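Local coordinates for encapsidation protein (Lactococcus phage asccphi28, PDB 7JQP) that probably hydrolyses ATP to drive the viral genome into the capsid, as a subunit of a five-membered DNA-packaging motor, at residues Lys269-Leu274 with Asp304-Ile309; Asp278-Gly283 with Val299-Asp304; Ile309-Asn314 with Glu321-Leu326. One frame throughout, in Å; residues are numbered along the deposited sequence.

Contact 1. Residues Lys269-Leu274 with Asp304-Ile309; sequences KKPKLL and DGLENI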
loop_
_atom_site.group_PDB
_atom_site.type_symbol
_atom_site.label_atom_id
_atom_site.label_comp_id
_atom_site.label_asym_id
_atom_site.label_seq_id
_atom_site.Cartn_x
_atom_site.Cartn_y
_atom_site.Cartn_z
ATOM N N LYS A 269 -34.086 -11.683 40.559
ATOM C CA LYS A 269 -34.106 -13.067 40.102
ATOM C C LYS A 269 -32.696 -13.551 39.775
ATOM O O LYS A 269 -31.800 -12.766 39.449
ATOM C CB LYS A 269 -35.000 -13.229 38.866
ATOM C CG LYS A 269 -36.497 -13.080 39.119
ATOM C CD LYS A 269 -37.039 -14.126 40.080
ATOM C CE LYS A 269 -38.435 -13.744 40.555
ATOM N NZ LYS A 269 -38.945 -14.673 41.599
ATOM N N LYS A 270 -32.512 -14.869 39.851
ATOM C CA LYS A 270 -31.204 -15.462 39.627
ATOM C C LYS A 270 -30.818 -15.368 38.152
ATOM O O LYS A 270 -31.685 -15.326 37.275
ATOM C CB LYS A 270 -31.190 -16.911 40.100
ATOM C CG LYS A 270 -31.414 -17.026 41.605
ATOM C CD LYS A 270 -31.549 -18.459 42.080
ATOM C CE LYS A 270 -31.654 -18.527 43.603
ATOM N NZ LYS A 270 -32.905 -17.914 44.129
ATOM N N PRO A 271 -29.522 -15.328 37.855
ATOM C CA PRO A 271 -29.088 -15.107 36.472
ATOM C C PRO A 271 -29.294 -16.327 35.588
ATOM O O PRO A 271 -29.349 -17.473 36.038
ATOM C CB PRO A 271 -27.596 -14.790 36.628
ATOM C CG PRO A 271 -27.201 -15.634 37.812
ATOM C CD PRO A 271 -28.369 -15.464 38.770
ATOM N N LYS A 272 -29.398 -16.045 34.285
ATOM C CA LYS A 272 -29.570 -17.101 33.292
ATOM C C LYS A 272 -28.306 -17.939 33.153
ATOM O O LYS A 272 -28.377 -19.167 33.029
ATOM C CB LYS A 272 -29.952 -16.480 31.950
ATOM C CG LYS A 272 -30.676 -17.402 30.985
ATOM C CD LYS A 272 -30.948 -16.676 29.672
ATOM C CE LYS A 272 -31.793 -17.509 28.725
ATOM N NZ LYS A 272 -32.571 -16.647 27.785
ATOM N N LEU A 273 -27.142 -17.297 33.169
ATOM C CA LEU A 273 -25.872 -17.989 33.022
ATOM C C LEU A 273 -24.823 -17.305 33.885
ATOM O O LEU A 273 -24.975 -16.150 34.287
ATOM C CB LEU A 273 -25.421 -18.032 31.554
ATOM C CG LEU A 273 -25.361 -16.722 30.769
ATOM C CD1 LEU A 273 -24.204 -15.840 31.195
ATOM C CD2 LEU A 273 -25.275 -17.022 29.270
ATOM N N LEU A 274 -23.753 -18.042 34.170
ATOM C CA LEU A 274 -22.664 -17.556 35.003
ATOM C C LEU A 274 -21.336 -17.848 34.323
ATOM O O LEU A 274 -21.181 -18.879 33.659
ATOM C CB LEU A 274 -22.678 -18.211 36.390
ATOM C CG LEU A 274 -23.857 -17.890 37.304
ATOM C CD1 LEU A 274 -24.075 -19.012 38.304
ATOM C CD2 LEU A 274 -23.618 -16.575 38.027
ATOM N N ASP A 304 -23.805 -19.064 45.976
ATOM C CA ASP A 304 -24.803 -19.381 46.990
ATOM C C ASP A 304 -26.189 -19.174 46.392
ATOM O O ASP A 304 -26.518 -18.070 45.942
ATOM C CB ASP A 304 -24.638 -18.540 48.258
ATOM C CG ASP A 304 -23.392 -18.908 49.049
ATOM O OD1 ASP A 304 -22.625 -19.780 48.588
ATOM O OD2 ASP A 304 -23.245 -18.413 50.188
ATOM N N GLY A 305 -27.001 -20.229 46.401
ATOM C CA GLY A 305 -28.299 -20.193 45.767
ATOM C C GLY A 305 -28.273 -20.338 44.266
ATOM O O GLY A 305 -29.300 -20.103 43.617
ATOM N N LEU A 306 -27.133 -20.717 43.694
ATOM C CA LEU A 306 -26.962 -20.880 42.256
ATOM C C LEU A 306 -26.440 -22.276 41.946
ATOM O O LEU A 306 -25.586 -22.464 41.074
ATOM C CB LEU A 306 -26.018 -19.818 41.701
ATOM C CG LEU A 306 -26.185 -18.400 42.247
ATOM C CD1 LEU A 306 -24.941 -17.573 41.947
ATOM C CD2 LEU A 306 -27.413 -17.721 41.670
ATOM N N GLU A 307 -26.967 -23.279 42.654
ATOM C CA GLU A 307 -26.390 -24.617 42.600
ATOM C C GLU A 307 -26.437 -25.193 41.187
ATOM O O GLU A 307 -25.448 -25.761 40.704
ATOM C CB GLU A 307 -27.125 -25.539 43.571
ATOM C CG GLU A 307 -27.100 -25.145 45.043
ATOM C CD GLU A 307 -28.189 -24.149 45.407
ATOM O OE1 GLU A 307 -28.929 -23.711 44.501
ATOM O OE2 GLU A 307 -28.371 -23.888 46.616
ATOM N N ASN A 308 -27.578 -25.067 40.508
ATOM C CA ASN A 308 -27.775 -25.716 39.220
ATOM C C ASN A 308 -27.546 -24.794 38.028
ATOM O O ASN A 308 -27.699 -25.240 36.885
ATOM C CB ASN A 308 -29.190 -26.302 39.124
ATOM C CG ASN A 308 -29.463 -27.351 40.183
ATOM O OD1 ASN A 308 -28.635 -28.225 40.437
ATOM N ND2 ASN A 308 -30.634 -27.270 40.804
ATOM N N ILE A 309 -27.191 -23.530 38.253
ATOM C CA ILE A 309 -26.926 -22.629 37.137
ATOM C C ILE A 309 -25.576 -22.976 36.522
ATOM O O ILE A 309 -24.582 -23.170 37.235
ATOM C CB ILE A 309 -26.975 -21.165 37.598
ATOM C CG1 ILE A 309 -28.351 -20.854 38.193
ATOM C CG2 ILE A 309 -26.665 -20.237 36.430
ATOM C CD1 ILE A 309 -28.513 -19.431 38.695
#
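Leu274, whose side chain packs on Leu306 and Ile309, is held through its backbone: its O accepts from Phe312 N and its N donates to Thr310 O, the rungs that join strand 273-277 to the strand following Ile309. The connection between strands 293-300 and 311-313 passes here as a helix-free parallel crossover within the six-stranded mixed sheet. No hydrogen bond spans the two segments themselves, and the contact is made by apolar branches. CG2 of Ile309 rests on Leu274 CD1 at 3.4 Å, the two side chains crossing at about a right angle. With chi1 -59° CG1 stands beside the backbone N, and from it CD1 (chi2 180°) extends to 3.9 Å from Lys270 CB and 4.0 Å from Pro271 CD. Leu306 comes to the same proline ring with its CD2, 3.8 Å from Pro271 CD, while its CB approaches Leu274 CD1 at 4.0 Å. Tyr300 on strand 293-300 also touches Pro271 and Leu274. Lys272 turns away and forms a salt bridge with Glu286. The loop bends before Ile309, where a weak bond runs from Ile309 N to Leu306 O at 3.4 Å.

Contact 2. Residues Asp278-Gly283 with Val299-Asp304; sequences DRQYLG and VYKTLD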
loop_
_atom_site.group_PDB
_atom_site.type_symbol
_atom_site.label_atom_id
_atom_site.label_comp_id
_atom_site.label_asym_id
_atom_site.label_seq_id
_atom_site.Cartn_x
_atom_site.Cartn_y
_atom_site.Cartn_z
ATOM N N ASP A 278 -11.918 -13.918 37.538
ATOM C CA ASP A 278 -11.178 -13.109 38.506
ATOM C C ASP A 278 -11.712 -13.322 39.922
ATOM O O ASP A 278 -12.079 -12.377 40.624
ATOM C CB ASP A 278 -11.225 -11.630 38.108
ATOM C CG ASP A 278 -10.324 -10.764 38.962
ATOM O OD1 ASP A 278 -9.589 -11.314 39.803
ATOM O OD2 ASP A 278 -10.347 -9.528 38.786
ATOM N N ARG A 279 -11.742 -14.587 40.341
ATOM C CA ARG A 279 -12.119 -14.976 41.698
ATOM C C ARG A 279 -13.552 -14.585 42.036
ATOM O O ARG A 279 -13.903 -14.447 43.212
ATOM C CB ARG A 279 -11.143 -14.382 42.719
ATOM C CG ARG A 279 -9.776 -15.049 42.685
ATOM C CD ARG A 279 -8.818 -14.485 43.722
ATOM N NE ARG A 279 -7.675 -15.374 43.907
ATOM C CZ ARG A 279 -6.855 -15.342 44.953
ATOM N NH1 ARG A 279 -7.044 -14.460 45.925
ATOM N NH2 ARG A 279 -5.847 -16.200 45.027
ATOM N N GLN A 280 -14.386 -14.423 41.015
ATOM C CA GLN A 280 -15.780 -14.048 41.187
ATOM C C GLN A 280 -16.592 -14.727 40.096
ATOM O O GLN A 280 -16.046 -15.358 39.187
ATOM C CB GLN A 280 -15.976 -12.531 41.122
ATOM C CG GLN A 280 -15.810 -11.799 42.440
ATOM C CD GLN A 280 -16.112 -10.316 42.311
ATOM O OE1 GLN A 280 -16.112 -9.765 41.208
ATOM N NE2 GLN A 280 -16.384 -9.664 43.438
ATOM N N TYR A 281 -17.910 -14.587 40.187
ATOM C CA TYR A 281 -18.821 -15.110 39.180
ATOM C C TYR A 281 -19.635 -13.961 38.608
ATOM O O TYR A 281 -20.263 -13.205 39.356
ATOM C CB TYR A 281 -19.748 -16.175 39.763
ATOM C CG TYR A 281 -19.020 -17.352 40.367
ATOM C CD1 TYR A 281 -18.456 -17.269 41.632
ATOM C CD2 TYR A 281 -18.894 -18.546 39.672
ATOM C CE1 TYR A 281 -17.789 -18.341 42.190
ATOM C CE2 TYR A 281 -18.228 -19.624 40.221
ATOM C CZ TYR A 281 -17.678 -19.517 41.481
ATOM O OH TYR A 281 -17.016 -20.591 42.033
ATOM N N LEU A 282 -19.606 -13.827 37.287
ATOM C CA LEU A 282 -20.381 -12.819 36.581
ATOM C C LEU A 282 -21.630 -13.476 36.014
ATOM O O LEU A 282 -21.545 -14.538 35.390
ATOM C CB LEU A 282 -19.571 -12.185 35.455
ATOM C CG LEU A 282 -18.295 -11.435 35.829
ATOM C CD1 LEU A 282 -17.563 -11.032 34.557
ATOM C CD2 LEU A 282 -18.607 -10.221 36.676
ATOM N N GLY A 283 -22.778 -12.851 36.235
ATOM C CA GLY A 283 -24.037 -13.409 35.793
ATOM C C GLY A 283 -24.811 -12.413 34.958
ATOM O O GLY A 283 -24.745 -11.204 35.172
ATOM N N VAL A 299 -22.846 -9.277 39.397
ATOM C CA VAL A 299 -21.646 -9.926 39.910
ATOM C C VAL A 299 -21.996 -10.601 41.227
ATOM O O VAL A 299 -22.624 -9.985 42.096
ATOM C CB VAL A 299 -20.498 -8.918 40.113
ATOM C CG1 VAL A 299 -19.221 -9.634 40.516
ATOM C CG2 VAL A 299 -20.294 -8.097 38.846
ATOM N N TYR A 300 -21.603 -11.864 41.373
ATOM C CA TYR A 300 -21.842 -12.631 42.589
ATOM C C TYR A 300 -20.507 -13.066 43.177
ATOM O O TYR A 300 -19.691 -13.687 42.488
ATOM C CB TYR A 300 -22.723 -13.850 42.303
ATOM C CG TYR A 300 -24.117 -13.492 41.839
ATOM C CD1 TYR A 300 -24.397 -13.334 40.490
ATOM C CD2 TYR A 300 -25.149 -13.306 42.750
ATOM C CE1 TYR A 300 -25.668 -13.003 40.057
ATOM C CE2 TYR A 300 -26.423 -12.975 42.327
ATOM C CZ TYR A 300 -26.677 -12.823 40.980
ATOM O OH TYR A 300 -27.944 -12.493 40.558
ATOM N N LYS A 301 -20.287 -12.731 44.452
ATOM C CA LYS A 301 -19.031 -13.087 45.106
ATOM C C LYS A 301 -18.921 -14.592 45.323
ATOM O O LYS A 301 -17.826 -15.158 45.220
ATOM C CB LYS A 301 -18.901 -12.340 46.434
ATOM C CG LYS A 301 -18.453 -10.891 46.280
ATOM C CD LYS A 301 -18.299 -10.196 47.628
ATOM C CE LYS A 301 -17.525 -8.891 47.492
ATOM N NZ LYS A 301 -17.100 -8.346 48.814
ATOM N N THR A 302 -20.034 -15.256 45.638
ATOM C CA THR A 302 -20.019 -16.686 45.913
ATOM C C THR A 302 -21.190 -17.362 45.211
ATOM O O THR A 302 -22.197 -16.729 44.884
ATOM C CB THR A 302 -20.082 -16.978 47.421
ATOM O OG1 THR A 302 -19.966 -18.388 47.644
ATOM C CG2 THR A 302 -21.400 -16.484 48.010
ATOM N N LEU A 303 -21.037 -18.668 44.981
ATOM C CA LEU A 303 -22.076 -19.477 44.343
ATOM C C LEU A 303 -23.053 -19.997 45.399
ATOM O O LEU A 303 -23.148 -21.194 45.679
ATOM C CB LEU A 303 -21.448 -20.627 43.568
ATOM C CG LEU A 303 -20.974 -20.397 42.137
ATOM C CD1 LEU A 303 -20.239 -21.639 41.644
ATOM C CD2 LEU A 303 -22.133 -20.065 41.221
ATOM N N ASP A 304 -23.805 -19.064 45.976
ATOM C CA ASP A 304 -24.803 -19.381 46.990
ATOM C C ASP A 304 -26.189 -19.174 46.392
ATOM O O ASP A 304 -26.518 -18.070 45.942
ATOM C CB ASP A 304 -24.638 -18.540 48.258
ATOM C CG ASP A 304 -23.392 -18.908 49.049
ATOM O OD1 ASP A 304 -22.625 -19.780 48.588
ATOM O OD2 ASP A 304 -23.245 -18.413 50.188
#
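Tyr281 and Tyr300 are joined by a reciprocal pair of backbone bonds: Tyr300 N donates to Tyr281 O at 2.8 Å, and Tyr281 N to Tyr300 O at 3.0 Å. The first is nearly straight, with 175° at the hydrogen; the second is more bent. The close packing is on the face of the sheet that carries the Tyr281 ring, whose CG is anti to the carbonyl carbon (chi1 -58°). Leu303 crosses that ring at about a right angle and sets its CG over one face, 3.5 Å from the Tyr281 ring centroid and 15° off the normal, a CH-pi contact displaced toward the rim. The carbonyl O of Tyr300 lies at the edge of the same ring, in its plane. Leu303 reaches it from the centre of an inverse gamma turn and also touches Leu274. These residues form the open end of the beta hairpin of strands 280-288 and 293-300, with Tyr281 and Tyr300 as an antiparallel hydrogen-bonded pair and Leu282 and Val299 as the adjoining non-hydrogen-bonded pair. On the face bearing Leu282 and Val299 the two side chains run side by side, Leu282 CD2 3.5 Å from Val299 CG2, and helix 352-365 covers them with Thr354, Trp358 and Phe361. Gln280 crosses Val299 obliquely, its CD and OE1 on Val299 CG1, and touches Glu357 of that helix. Toward solvent the fit is looser: exposed Lys301 lies alongside Gln280, meeting it just at Gln280 NE2 and Lys301 CG, 3.7 Å apart. Farther out, Thr302 OG1 donates to Asp304 OD1 at 3.1 Å, from above the carboxylate plane. At the other end, Asp278 makes a salt bridge with Arg246 of a neighbouring subunit.

Contact 3. Residues Ile309-Asn314 with Glu321-Leu326; sequences ITVFNN and EDEVFL
Phe312, with CG anti to its carbonyl carbon (chi1 -67°), and Val324, with CG1 anti to its backbone N (chi1 172°), lie side by side and point the same way from adjacent strands. The CD1-CE1 side of the phenyl ring meets Val324 CG1, at 3.5 Å from CD1. Leu326 joins them through CD2, 4.0 Å from Phe312 CB, and helix 328-343 packs over this face, with Lys334 on Phe312 and Leu331 and Phe335 on Leu326. Three backbone bonds tie the strands: Val324 N to Val311 O at 2.6 Å, Asn313 N to Val324 O at 3.0 Å and Leu326 N to Asn313 O at 2.9 Å. The last donor stands 46° out of the carbonyl plane. On the face of Val311 and Asn313, Glu323 runs beside Val311, its CG 4.0 Å from Val311 CG1, and crosses Asn313 obliquely, OE1 lying 3.5 Å from Asn313 CB. The Glu323 carboxylate is paired with Lys276 on strand 273-277. Phe325 continues this face, meeting the ring of Phe316 and packing on Asn258 of a neighbouring subunit. Strand 324-325 is one of the six-stranded sheet's two edges within this chain, parallel to 311-313; with three antiparallel strands, then two parallel to the first, the order is consistent with an RNase H-like fold, probably the nuclease-like domain of related packaging ATPases.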
loop_
_atom_site.group_PDB
_atom_site.type_symbol
_atom_site.label_atom_id
_atom_site.label_comp_id
_atom_site.label_asym_id
_atom_site.label_seq_id
_atom_site.Cartn_x
_atom_site.Cartn_y
_atom_site.Cartn_z
ATOM N N ILE A 309 -27.191 -23.530 38.253
ATOM C CA ILE A 309 -26.926 -22.629 37.137
ATOM C C ILE A 309 -25.576 -22.976 36.522
ATOM O O ILE A 309 -24.582 -23.170 37.235
ATOM C CB ILE A 309 -26.975 -21.165 37.598
ATOM C CG1 ILE A 309 -28.351 -20.854 38.193
ATOM C CG2 ILE A 309 -26.665 -20.237 36.430
ATOM C CD1 ILE A 309 -28.513 -19.431 38.695
ATOM N N THR A 310 -25.534 -23.047 35.193
ATOM C CA THR A 310 -24.305 -23.417 34.504
ATOM C C THR A 310 -23.258 -22.320 34.660
ATOM O O THR A 310 -23.576 -21.127 34.658
ATOM C CB THR A 310 -24.575 -23.672 33.020
ATOM O OG1 THR A 310 -24.757 -22.422 32.340
ATOM C CG2 THR A 310 -25.820 -24.538 32.837
ATOM N N VAL A 311 -22.001 -22.733 34.799
ATOM C CA VAL A 311 -20.876 -21.824 34.982
ATOM C C VAL A 311 -19.878 -22.049 33.858
ATOM O O VAL A 311 -19.538 -23.195 33.544
ATOM C CB VAL A 311 -20.199 -22.023 36.350
ATOM C CG1 VAL A 311 -18.990 -21.106 36.477
ATOM C CG2 VAL A 311 -21.192 -21.778 37.471
ATOM N N PHE A 312 -19.419 -20.963 33.247
ATOM C CA PHE A 312 -18.424 -21.017 32.184
ATOM C C PHE A 312 -17.105 -20.477 32.702
ATOM O O PHE A 312 -17.061 -19.399 33.301
ATOM C CB PHE A 312 -18.912 -20.233 30.958
ATOM C CG PHE A 312 -20.089 -20.876 30.321
ATOM C CD1 PHE A 312 -19.916 -21.874 29.378
ATOM C CD2 PHE A 312 -21.371 -20.534 30.711
ATOM C CE1 PHE A 312 -20.994 -22.518 28.844
ATOM C CE2 PHE A 312 -22.460 -21.149 30.157
ATOM C CZ PHE A 312 -22.271 -22.194 29.296
ATOM N N ASN A 313 -16.034 -21.228 32.476
ATOM C CA ASN A 313 -14.713 -20.856 32.962
ATOM C C ASN A 313 -13.786 -20.674 31.772
ATOM O O ASN A 313 -13.577 -21.606 30.988
ATOM C CB ASN A 313 -14.179 -21.911 33.932
ATOM C CG ASN A 313 -12.946 -21.446 34.679
ATOM O OD1 ASN A 313 -12.015 -22.216 34.892
ATOM N ND2 ASN A 313 -12.935 -20.180 35.080
ATOM N N ASN A 314 -13.233 -19.467 31.648
ATOM C CA ASN A 314 -12.305 -19.171 30.566
ATOM C C ASN A 314 -10.985 -19.906 30.757
ATOM O O ASN A 314 -10.364 -20.345 29.781
ATOM C CB ASN A 314 -12.078 -17.663 30.493
ATOM C CG ASN A 314 -11.002 -17.282 29.507
ATOM O OD1 ASN A 314 -10.947 -17.808 28.397
ATOM N ND2 ASN A 314 -10.130 -16.366 29.910
ATOM N N GLU A 321 -15.113 -29.172 38.934
ATOM C CA GLU A 321 -16.480 -29.636 39.217
ATOM C C GLU A 321 -17.270 -29.633 37.909
ATOM O O GLU A 321 -16.782 -30.186 36.911
ATOM C CB GLU A 321 -17.055 -28.780 40.346
ATOM C CG GLU A 321 -18.355 -29.307 40.937
ATOM C CD GLU A 321 -18.543 -28.913 42.393
ATOM O OE1 GLU A 321 -17.566 -29.001 43.167
ATOM O OE2 GLU A 321 -19.668 -28.517 42.763
ATOM N N ASP A 322 -18.467 -29.054 37.868
ATOM C CA ASP A 322 -19.362 -29.131 36.721
ATOM C C ASP A 322 -19.274 -27.915 35.811
ATOM O O ASP A 322 -20.104 -27.772 34.908
ATOM C CB ASP A 322 -20.800 -29.297 37.218
ATOM C CG ASP A 322 -20.992 -30.551 38.047
ATOM O OD1 ASP A 322 -20.360 -31.581 37.734
ATOM O OD2 ASP A 322 -21.692 -30.472 39.078
ATOM N N GLU A 323 -18.294 -27.040 36.015
ATOM C CA GLU A 323 -18.186 -25.858 35.174
ATOM C C GLU A 323 -17.909 -26.256 33.728
ATOM O O GLU A 323 -17.243 -27.259 33.449
ATOM C CB GLU A 323 -17.078 -24.936 35.684
ATOM C CG GLU A 323 -17.166 -24.613 37.165
ATOM C CD GLU A 323 -16.086 -23.646 37.610
ATOM O OE1 GLU A 323 -15.089 -23.487 36.874
ATOM O OE2 GLU A 323 -16.238 -23.042 38.693
ATOM N N VAL A 324 -18.443 -25.458 32.808
ATOM C CA VAL A 324 -18.297 -25.690 31.375
ATOM C C VAL A 324 -17.111 -24.882 30.869
ATOM O O VAL A 324 -17.004 -23.680 31.138
ATOM C CB VAL A 324 -19.586 -25.304 30.630
ATOM C CG1 VAL A 324 -19.378 -25.361 29.122
ATOM C CG2 VAL A 324 -20.736 -26.212 31.051
ATOM N N PHE A 325 -16.218 -25.538 30.136
ATOM C CA PHE A 325 -15.058 -24.850 29.590
ATOM C C PHE A 325 -15.496 -23.816 28.560
ATOM O O PHE A 325 -16.324 -24.103 27.690
ATOM C CB PHE A 325 -14.117 -25.827 28.914
ATOM C CG PHE A 325 -12.873 -25.189 28.363
ATOM C CD1 PHE A 325 -12.748 -24.962 27.002
ATOM C CD2 PHE A 325 -11.869 -24.742 29.205
ATOM C CE1 PHE A 325 -11.619 -24.357 26.485
ATOM C CE2 PHE A 325 -10.728 -24.153 28.691
ATOM C CZ PHE A 325 -10.609 -23.950 27.331
ATOM N N LEU A 326 -14.938 -22.615 28.654
ATOM C CA LEU A 326 -15.212 -21.541 27.705
ATOM C C LEU A 326 -14.071 -21.499 26.695
ATOM O O LEU A 326 -12.906 -21.334 27.075
ATOM C CB LEU A 326 -15.347 -20.201 28.421
ATOM C CG LEU A 326 -16.061 -19.055 27.698
ATOM C CD1 LEU A 326 -17.240 -19.530 26.868
ATOM C CD2 LEU A 326 -16.517 -18.007 28.719
#

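In the fold
All three contacts belong to the region of the six-stranded mixed sheet, segment 304-309 being the connection between two of its strands. Contact 2 is nested along the chain inside the loop closed by contact 1, and contact 3 follows both. Their centres are about 10 Å apart for contacts 1 and 2, and about 12 Å for either of these with contact 3. Strand 273-277, part of contact 1, lies between strand 280-288 of contact 2 and strand 311-313 of contact 3. Contacts 2 and 3 also approach a neighbouring subunit. Together the contacts join strands of a probable nuclease-like domain, set apart from the eleven-stranded sheet that contains strand 21-26, which leads into the probable P-loop.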